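Local structure of putative uncharacterized protein (Emericella nidulans, 3PGB) at residues His388-Leu402 against Leu627-Trp641. The protein is a copper- and topaquinone-containing amine oxidase that probably oxidises primary amines to aldehydes, releasing hydrogen peroxide and ammonia. Residues are numbered along the deposited sequence; the frame is centred on the assembly and turned at random.
With NAG (2-acetamido-2-deoxy-beta-D-glucopyranose), chain I.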
ATOM      1  N   HIS A 388       1.322  14.456  17.124  1.00 14.32           N
ATOM      2  CA  HIS A 388       0.543  14.612  18.349  1.00 14.28           C
ATOM      3  C   HIS A 388       0.799  13.433  19.275  1.00 14.18           C
ATOM      4  O   HIS A 388       0.476  12.303  18.938  1.00 14.31           O
ATOM      5  CB  HIS A 388      -0.942  14.692  18.008  1.00 14.22           C
ATOM      6  CG  HIS A 388      -1.780  15.304  19.085  1.00 14.69           C
ATOM      7  ND1 HIS A 388      -1.857  14.781  20.358  1.00 14.29           N
ATOM      8  CD2 HIS A 388      -2.589  16.388  19.073  1.00 15.11           C
ATOM      9  CE1 HIS A 388      -2.670  15.523  21.086  1.00 15.11           C
ATOM     10  NE2 HIS A 388      -3.129  16.504  20.330  1.00 16.01           N
ATOM     11  N   TYR A 389       1.375  13.706  20.440  1.00 14.14           N
ATOM     12  CA  TYR A 389       1.711  12.665  21.415  1.00 14.01           C
ATOM     13  C   TYR A 389       0.682  12.559  22.549  1.00 14.30           C
ATOM     14  O   TYR A 389      -0.245  13.362  22.652  1.00 13.89           O
ATOM     15  CB  TYR A 389       3.096  12.934  22.004  1.00 13.77           C
ATOM     16  CG  TYR A 389       4.206  12.736  21.013  1.00 13.02           C
ATOM     17  CD1 TYR A 389       4.458  13.682  20.021  1.00 11.73           C
ATOM     18  CD2 TYR A 389       5.006  11.606  21.062  1.00 10.98           C
ATOM     19  CE1 TYR A 389       5.474  13.494  19.107  1.00 10.87           C
ATOM     20  CE2 TYR A 389       6.018  11.414  20.156  1.00 10.65           C
ATOM     21  CZ  TYR A 389       6.247  12.356  19.179  1.00 10.52           C
ATOM     22  OH  TYR A 389       7.269  12.150  18.282  1.00 11.22           O
ATOM     23  N   ALA A 390       0.865  11.537  23.382  1.00 14.86           N
ATOM     24  CA  ALA A 390       0.065  11.334  24.585  1.00 15.21           C
ATOM     25  C   ALA A 390       0.899  10.517  25.551  1.00 15.67           C
ATOM     26  O   ALA A 390       1.732   9.714  25.120  1.00 16.13           O
ATOM     27  CB  ALA A 390      -1.230  10.609  24.261  1.00 15.24           C
ATOM     28  N   ALA A 391       0.683  10.722  26.848  1.00 15.90           N
ATOM     29  CA  ALA A 391       1.443  10.011  27.872  1.00 15.99           C
ATOM     30  C   ALA A 391       0.886  10.288  29.259  1.00 16.31           C
ATOM     31  O   ALA A 391       0.045  11.165  29.433  1.00 16.14           O
ATOM     32  CB  ALA A 391       2.909  10.403  27.809  1.00 15.95           C
ATOM     33  N   ASN A 392       1.368   9.536  30.243  1.00 16.71           N
ATOM     34  CA  ASN A 392       1.028   9.786  31.636  1.00 17.28           C
ATOM     35  C   ASN A 392       1.940  10.847  32.259  1.00 17.67           C
ATOM     36  O   ASN A 392       1.792  11.168  33.432  1.00 17.99           O
ATOM     37  CB  ASN A 392       1.098   8.486  32.448  1.00 17.33           C
ATOM     38  CG  ASN A 392       0.294   8.545  33.740  1.00 17.51           C
ATOM     39  OD1 ASN A 392      -0.606   9.369  33.892  1.00 18.83           O
ATOM     40  ND2 ASN A 392       0.609   7.655  34.672  1.00 17.62           N
ATOM     41  N   ASP A 393       2.883  11.384  31.482  1.00 18.09           N
ATOM     42  CA  ASP A 393       3.745  12.472  31.939  1.00 18.40           C
ATOM     43  C   ASP A 393       3.385  13.755  31.183  1.00 18.68           C
ATOM     44  O   ASP A 393       2.840  13.684  30.092  1.00 19.28           O
ATOM     45  CB  ASP A 393       5.228  12.091  31.799  1.00 18.48           C
ATOM     46  CG  ASP A 393       5.756  12.197  30.369  1.00 19.08           C
ATOM     47  OD1 ASP A 393       5.709  13.300  29.779  1.00 19.05           O
ATOM     48  OD2 ASP A 393       6.277  11.180  29.857  1.00 19.39           O
ATOM     49  N   PRO A 394       3.671  14.932  31.769  1.00 18.81           N
ATOM     50  CA  PRO A 394       3.189  16.190  31.198  1.00 18.83           C
ATOM     51  C   PRO A 394       3.917  16.664  29.944  1.00 18.76           C
ATOM     52  O   PRO A 394       3.334  17.391  29.141  1.00 18.90           O
ATOM     53  CB  PRO A 394       3.436  17.192  32.325  1.00 19.02           C
ATOM     54  CG  PRO A 394       4.614  16.651  33.051  1.00 18.93           C
ATOM     55  CD  PRO A 394       4.507  15.156  32.963  1.00 18.85           C
ATOM     56  N   VAL A 395       5.181  16.292  29.787  1.00 18.53           N
ATOM     57  CA  VAL A 395       5.937  16.710  28.615  1.00 18.39           C
ATOM     58  C   VAL A 395       5.413  15.988  27.371  1.00 18.34           C
ATOM     59  O   VAL A 395       4.979  16.630  26.405  1.00 18.37           O
ATOM     60  CB  VAL A 395       7.451  16.479  28.802  1.00 18.49           C
ATOM     61  CG1 VAL A 395       8.179  16.463  27.448  1.00 18.64           C
ATOM     62  CG2 VAL A 395       8.034  17.552  29.731  1.00 18.01           C
ATOM     63  N   GLN A 396       5.434  14.662  27.408  1.00 18.10           N
ATOM     64  CA  GLN A 396       4.946  13.858  26.289  1.00 18.09           C
ATOM     65  C   GLN A 396       3.457  14.018  26.061  1.00 17.79           C
ATOM     66  O   GLN A 396       3.005  13.961  24.916  1.00 17.61           O
ATOM     67  CB  GLN A 396       5.277  12.374  26.479  1.00 18.24           C
ATOM     68  CG  GLN A 396       6.709  12.030  26.155  1.00 18.73           C
ATOM     69  CD  GLN A 396       7.034  12.282  24.708  1.00 19.19           C
ATOM     70  OE1 GLN A 396       6.651  11.506  23.833  1.00 20.30           O
ATOM     71  NE2 GLN A 396       7.735  13.381  24.442  1.00 19.40           N
ATOM     72  N   SER A 397       2.699  14.221  27.136  1.00 17.52           N
ATOM     73  CA  SER A 397       1.261  14.490  27.015  1.00 17.36           C
ATOM     74  C   SER A 397       0.984  15.769  26.223  1.00 17.20           C
ATOM     75  O   SER A 397      -0.002  15.858  25.504  1.00 17.27           O
ATOM     76  CB  SER A 397       0.605  14.585  28.397  1.00 17.26           C
ATOM     77  OG  SER A 397      -0.772  14.900  28.298  1.00 16.73           O
ATOM     78  N   SER A 398       1.874  16.744  26.346  1.00 17.24           N
ATOM     79  CA  SER A 398       1.651  18.075  25.791  1.00 17.10           C
ATOM     80  C   SER A 398       2.233  18.285  24.403  1.00 17.02           C
ATOM     81  O   SER A 398       1.917  19.286  23.769  1.00 17.46           O
ATOM     82  CB  SER A 398       2.242  19.125  26.730  1.00 17.14           C
ATOM     83  OG  SER A 398       1.668  19.040  28.026  1.00 16.78           O
ATOM     84  N   VAL A 399       3.091  17.383  23.926  1.00 16.76           N
ATOM     85  CA  VAL A 399       3.721  17.586  22.617  1.00 16.43           C
ATOM     86  C   VAL A 399       2.713  17.422  21.477  1.00 16.19           C
ATOM     87  O   VAL A 399       2.029  16.403  21.368  1.00 16.22           O
ATOM     88  CB  VAL A 399       4.930  16.652  22.373  1.00 16.42           C
ATOM     89  CG1 VAL A 399       5.391  16.757  20.931  1.00 16.35           C
ATOM     90  CG2 VAL A 399       6.076  17.006  23.295  1.00 16.49           C
ATOM     91  N   ALA A 400       2.615  18.457  20.653  1.00 15.96           N
ATOM     92  CA  ALA A 400       1.846  18.413  19.418  1.00 15.69           C
ATOM     93  C   ALA A 400       2.597  19.242  18.378  1.00 15.49           C
ATOM     94  O   ALA A 400       2.246  20.385  18.108  1.00 15.12           O
ATOM     95  CB  ALA A 400       0.442  18.943  19.640  1.00 15.55           C
ATOM     96  N   TYR A 401       3.652  18.649  17.820  1.00 15.53           N
ATOM     97  CA  TYR A 401       4.506  19.336  16.853  1.00 15.57           C
ATOM     98  C   TYR A 401       3.740  19.703  15.589  1.00 15.66           C
ATOM     99  O   TYR A 401       2.979  18.901  15.051  1.00 15.67           O
ATOM    100  CB  TYR A 401       5.719  18.475  16.458  1.00 15.47           C
ATOM    101  CG  TYR A 401       6.746  18.283  17.551  1.00 15.20           C
ATOM    102  CD1 TYR A 401       7.360  19.371  18.149  1.00 15.53           C
ATOM    103  CD2 TYR A 401       7.119  17.015  17.967  1.00 14.96           C
ATOM    104  CE1 TYR A 401       8.293  19.205  19.142  1.00 15.35           C
ATOM    105  CE2 TYR A 401       8.056  16.838  18.961  1.00 15.21           C
ATOM    106  CZ  TYR A 401       8.641  17.943  19.545  1.00 15.58           C
ATOM    107  OH  TYR A 401       9.582  17.800  20.541  1.00 16.78           O
ATOM    108  N   LEU A 402       3.947  20.935  15.142  1.00 15.94           N
ATOM    109  CA  LEU A 402       3.503  21.397  13.847  1.00 16.27           C
ATOM    110  C   LEU A 402       4.776  21.814  13.123  1.00 16.64           C
ATOM    111  O   LEU A 402       5.334  22.876  13.395  1.00 16.95           O
ATOM    112  CB  LEU A 402       2.518  22.555  14.003  1.00 16.16           C
ATOM    113  CG  LEU A 402       1.175  22.164  14.647  1.00 16.10           C
ATOM    114  CD1 LEU A 402       0.417  23.384  15.146  1.00 15.15           C
ATOM    115  CD2 LEU A 402       0.312  21.347  13.677  1.00 14.85           C
ATOM    116  N   LEU A 627      -6.176  12.559  13.025  1.00 18.62           N
ATOM    117  CA  LEU A 627      -5.865  12.697  14.451  1.00 18.33           C
ATOM    118  C   LEU A 627      -6.904  11.994  15.314  1.00 18.16           C
ATOM    119  O   LEU A 627      -8.102  12.198  15.144  1.00 17.95           O
ATOM    120  CB  LEU A 627      -5.761  14.177  14.833  1.00 18.31           C
ATOM    121  CG  LEU A 627      -5.485  14.558  16.295  1.00 18.22           C
ATOM    122  CD1 LEU A 627      -4.162  14.004  16.793  1.00 17.50           C
ATOM    123  CD2 LEU A 627      -5.514  16.077  16.444  1.00 17.43           C
ATOM    124  N   THR A 628      -6.427  11.151  16.229  1.00 18.29           N
ATOM    125  CA  THR A 628      -7.283  10.391  17.141  1.00 18.09           C
ATOM    126  C   THR A 628      -7.940  11.319  18.146  1.00 18.14           C
ATOM    127  O   THR A 628      -9.147  11.237  18.385  1.00 18.08           O
ATOM    128  CB  THR A 628      -6.462   9.349  17.936  1.00 18.22           C
ATOM    129  OG1 THR A 628      -5.812   8.447  17.031  1.00 17.85           O
ATOM    130  CG2 THR A 628      -7.346   8.555  18.905  1.00 18.01           C
ATOM    131  N   VAL A 629      -7.128  12.204  18.722  1.00 18.10           N
ATOM    132  CA  VAL A 629      -7.557  13.078  19.813  1.00 18.04           C
ATOM    133  C   VAL A 629      -8.688  13.995  19.357  1.00 18.31           C
ATOM    134  O   VAL A 629      -8.584  14.649  18.325  1.00 18.28           O
ATOM    135  CB  VAL A 629      -6.383  13.944  20.338  1.00 17.99           C
ATOM    136  CG1 VAL A 629      -6.795  14.713  21.586  1.00 17.95           C
ATOM    137  CG2 VAL A 629      -5.153  13.081  20.626  1.00 17.76           C
ATOM    138  N   LEU A 630      -9.774  14.012  20.125  1.00 18.71           N
ATOM    139  CA  LEU A 630     -10.922  14.862  19.847  1.00 19.06           C
ATOM    140  C   LEU A 630     -10.801  16.130  20.686  1.00 19.53           C
ATOM    141  O   LEU A 630     -10.518  16.058  21.880  1.00 19.45           O
ATOM    142  CB  LEU A 630     -12.214  14.129  20.201  1.00 19.12           C
ATOM    143  CG  LEU A 630     -12.490  12.799  19.495  1.00 18.99           C
ATOM    144  CD1 LEU A 630     -13.721  12.135  20.117  1.00 18.43           C
ATOM    145  CD2 LEU A 630     -12.672  13.001  17.992  1.00 18.22           C
ATOM    146  N   ASN A 631     -11.002  17.287  20.062  1.00 20.19           N
ATOM    147  CA  ASN A 631     -10.860  18.576  20.743  1.00 20.88           C
ATOM    148  C   ASN A 631      -9.560  18.678  21.558  1.00 20.28           C
ATOM    149  O   ASN A 631      -9.578  19.049  22.732  1.00 20.37           O
ATOM    150  CB  ASN A 631     -12.077  18.829  21.642  1.00 21.44           C
ATOM    151  CG  ASN A 631     -12.123  20.250  22.184  1.00 24.60           C
ATOM    152  OD1 ASN A 631     -11.452  21.150  21.669  1.00 26.46           O
ATOM    153  ND2 ASN A 631     -12.923  20.457  23.234  1.00 30.31           N
ATOM    154  N   SER A 632      -8.436  18.348  20.926  1.00 19.64           N
ATOM    155  CA  SER A 632      -7.137  18.333  21.600  1.00 19.18           C
ATOM    156  C   SER A 632      -6.901  19.564  22.477  1.00 18.83           C
ATOM    157  O   SER A 632      -7.100  20.695  22.040  1.00 18.84           O
ATOM    158  CB  SER A 632      -6.009  18.218  20.572  1.00 19.15           C
ATOM    159  OG  SER A 632      -4.754  18.512  21.157  1.00 19.00           O
ATOM    160  N   SER A 633      -6.485  19.326  23.716  1.00 18.46           N
ATOM    161  CA  SER A 633      -6.082  20.397  24.621  1.00 18.24           C
ATOM    162  C   SER A 633      -4.745  21.009  24.191  1.00 18.20           C
ATOM    163  O   SER A 633      -4.492  22.185  24.446  1.00 18.72           O
ATOM    164  CB  SER A 633      -5.979  19.878  26.062  1.00 18.23           C
ATOM    165  OG  SER A 633      -7.241  19.451  26.557  1.00 17.58           O
ATOM    166  N   ASN A 634      -3.892  20.217  23.546  1.00 17.80           N
ATOM    167  CA  ASN A 634      -2.614  20.721  23.043  1.00 17.61           C
ATOM    168  C   ASN A 634      -2.780  21.710  21.892  1.00 17.40           C
ATOM    169  O   ASN A 634      -2.082  22.731  21.821  1.00 17.20           O
ATOM    170  CB  ASN A 634      -1.739  19.575  22.536  1.00 17.66           C
ATOM    171  CG  ASN A 634      -1.247  18.673  23.635  1.00 17.48           C
ATOM    172  OD1 ASN A 634      -1.424  18.952  24.821  1.00 17.72           O
ATOM    173  ND2 ASN A 634      -0.618  17.573  23.241  1.00 16.57           N
ATOM    174  N   LEU A 635      -3.692  21.382  20.982  1.00 17.00           N
ATOM    175  CA  LEU A 635      -3.811  22.097  19.721  1.00 16.84           C
ATOM    176  C   LEU A 635      -4.761  23.271  19.799  1.00 16.81           C
ATOM    177  O   LEU A 635      -4.495  24.324  19.228  1.00 16.82           O
ATOM    178  CB  LEU A 635      -4.282  21.146  18.616  1.00 16.77           C
ATOM    179  CG  LEU A 635      -3.252  20.159  18.080  1.00 16.36           C
ATOM    180  CD1 LEU A 635      -3.863  19.349  16.954  1.00 16.05           C
ATOM    181  CD2 LEU A 635      -2.012  20.894  17.607  1.00 15.07           C
ATOM    182  N   VAL A 636      -5.878  23.078  20.493  1.00 16.92           N
ATOM    183  CA  VAL A 636      -6.961  24.053  20.506  1.00 16.87           C
ATOM    184  C   VAL A 636      -7.389  24.313  19.049  1.00 16.84           C
ATOM    185  O   VAL A 636      -7.902  23.401  18.407  1.00 16.98           O
ATOM    186  CB  VAL A 636      -6.574  25.320  21.305  1.00 16.79           C
ATOM    187  CG1 VAL A 636      -7.765  26.256  21.461  1.00 16.67           C
ATOM    188  CG2 VAL A 636      -6.049  24.920  22.673  1.00 16.52           C
ATOM    189  N   HIS A 637      -7.157  25.507  18.509  1.00 16.83           N
ATOM    190  CA  HIS A 637      -7.590  25.808  17.136  1.00 17.04           C
ATOM    191  C   HIS A 637      -6.462  25.685  16.090  1.00 16.57           C
ATOM    192  O   HIS A 637      -6.675  26.012  14.919  1.00 16.72           O
ATOM    193  CB  HIS A 637      -8.209  27.213  17.065  1.00 17.17           C
ATOM    194  CG  HIS A 637      -9.419  27.389  17.929  1.00 18.40           C
ATOM    195  ND1 HIS A 637     -10.557  26.622  17.784  1.00 19.33           N
ATOM    196  CD2 HIS A 637      -9.684  28.264  18.929  1.00 19.24           C
ATOM    197  CE1 HIS A 637     -11.462  27.005  18.667  1.00 19.55           C
ATOM    198  NE2 HIS A 637     -10.958  28.002  19.373  1.00 20.10           N
ATOM    199  N   ALA A 638      -5.296  25.181  16.500  1.00 15.85           N
ATOM    200  CA  ALA A 638      -4.069  25.276  15.695  1.00 15.60           C
ATOM    201  C   ALA A 638      -3.938  24.297  14.516  1.00 15.36           C
ATOM    202  O   ALA A 638      -3.121  24.517  13.621  1.00 15.15           O
ATOM    203  CB  ALA A 638      -2.842  25.155  16.601  1.00 15.33           C
ATOM    204  N   ALA A 639      -4.718  23.220  14.518  1.00 15.41           N
ATOM    205  CA  ALA A 639      -4.615  22.190  13.477  1.00 15.20           C
ATOM    206  C   ALA A 639      -5.960  21.509  13.233  1.00 15.18           C
ATOM    207  O   ALA A 639      -6.096  20.298  13.412  1.00 15.34           O
ATOM    208  CB  ALA A 639      -3.571  21.168  13.865  1.00 14.89           C
ATOM    209  N   HIS A 640      -6.957  22.288  12.820  1.00 15.03           N
ATOM    210  CA  HIS A 640      -8.299  21.739  12.592  1.00 14.86           C
ATOM    211  C   HIS A 640      -8.388  20.860  11.349  1.00 14.54           C
ATOM    212  O   HIS A 640      -9.372  20.150  11.156  1.00 14.67           O
ATOM    213  CB  HIS A 640      -9.336  22.857  12.498  1.00 14.81           C
ATOM    214  CG  HIS A 640      -9.801  23.363  13.825  1.00 14.70           C
ATOM    215  ND1 HIS A 640     -10.394  22.547  14.764  1.00 15.04           N
ATOM    216  CD2 HIS A 640      -9.793  24.606  14.359  1.00 14.47           C
ATOM    217  CE1 HIS A 640     -10.714  23.264  15.825  1.00 15.15           C
ATOM    218  NE2 HIS A 640     -10.359  24.517  15.605  1.00 14.55           N
ATOM    219  N   TRP A 641      -7.377  20.940  10.495  1.00 14.36           N
ATOM    220  CA  TRP A 641      -7.299  20.109   9.296  1.00 14.05           C
ATOM    221  C   TRP A 641      -7.011  18.648   9.642  1.00 13.96           C
ATOM    222  O   TRP A 641      -7.267  17.757   8.832  1.00 14.18           O
ATOM    223  CB  TRP A 641      -6.214  20.635   8.351  1.00 13.99           C
ATOM    224  CG  TRP A 641      -4.916  20.871   9.035  1.00 13.29           C
ATOM    225  CD1 TRP A 641      -4.456  22.053   9.519  1.00 13.25           C
ATOM    226  CD2 TRP A 641      -3.926  19.895   9.354  1.00 13.59           C
ATOM    227  NE1 TRP A 641      -3.234  21.883  10.109  1.00 13.22           N
ATOM    228  CE2 TRP A 641      -2.884  20.563  10.023  1.00 13.64           C
ATOM    229  CE3 TRP A 641      -3.810  18.520   9.129  1.00 13.78           C
ATOM    230  CZ2 TRP A 641      -1.741  19.905  10.467  1.00 13.58           C
ATOM    231  CZ3 TRP A 641      -2.669  17.870   9.567  1.00 13.61           C
ATOM    232  CH2 TRP A 641      -1.654  18.562  10.230  1.00 13.43           C
TER
HETATM  233  C1  NAG I6511     -13.060  21.749  23.867  1.00 36.17           C
HETATM  234  C2  NAG I6511     -14.505  22.234  23.719  1.00 38.47           C
HETATM  235  C3  NAG I6511     -14.746  23.520  24.510  1.00 38.51           C
HETATM  236  C4  NAG I6511     -14.182  23.416  25.929  1.00 38.76           C
HETATM  237  C5  NAG I6511     -12.744  22.887  25.920  1.00 38.98           C
HETATM  238  C6  NAG I6511     -12.181  22.698  27.333  1.00 39.44           C
HETATM  239  C7  NAG I6511     -15.667  21.670  21.621  1.00 40.27           C
HETATM  240  C8  NAG I6511     -15.862  22.033  20.174  1.00 40.83           C
HETATM  241  N2  NAG I6511     -14.815  22.440  22.308  1.00 39.15           N
HETATM  242  O3  NAG I6511     -16.133  23.795  24.555  1.00 38.26           O
HETATM  243  O4  NAG I6511     -14.239  24.677  26.564  1.00 38.91           O
HETATM  244  O5  NAG I6511     -12.708  21.649  25.233  1.00 37.55           O
HETATM  245  O6  NAG I6511     -11.914  21.333  27.592  1.00 39.36           O
HETATM  246  O7  NAG I6511     -16.281  20.712  22.103  1.00 40.36           O
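The loop 627-641 packs against the antiparallel pair of strands 374-389 and 400-402 and the short helix 394-398 that links them, its backbone coming closest where Asn-634 CA lies 5.7 Å from Ser-398 CA. His-388, with CG anti to the backbone N (chi1 -160°), sends its imidazole into the loop, where NE2 and Ser-632 OG share an almost straight hydrogen bond of 2.7 Å at the ring edge. Its other nitrogen, ND1, makes a more bent bond to Tyr-389 O, tilted from the ring plane. Val-629 CG2 sits over one face of the ring, 3.9 Å from its centroid in a CH-pi contact, and Ala-400 CB lies over the opposite face. Ser-632 OG also accepts from Leu-635 N, an ST motif which holds the oxygen in place beside the ring. Asn-634 suits its place because its amide ND2 can donate to Ser-397 O (2.9 Å), a bond lying nearly in the amide plane. Farther along, Leu-402 splits its branches, CD1 meeting Ala-638 CB at 4.0 Å and CD2 reaching Ala-639 and Trp-641. Tyr-389 turns away from the loop, and its OH hydrogen-bonds O4 of the topaquinone at position 484; the loop packs on the other side of this active-site strand of the copper amine oxidase catalytic domain.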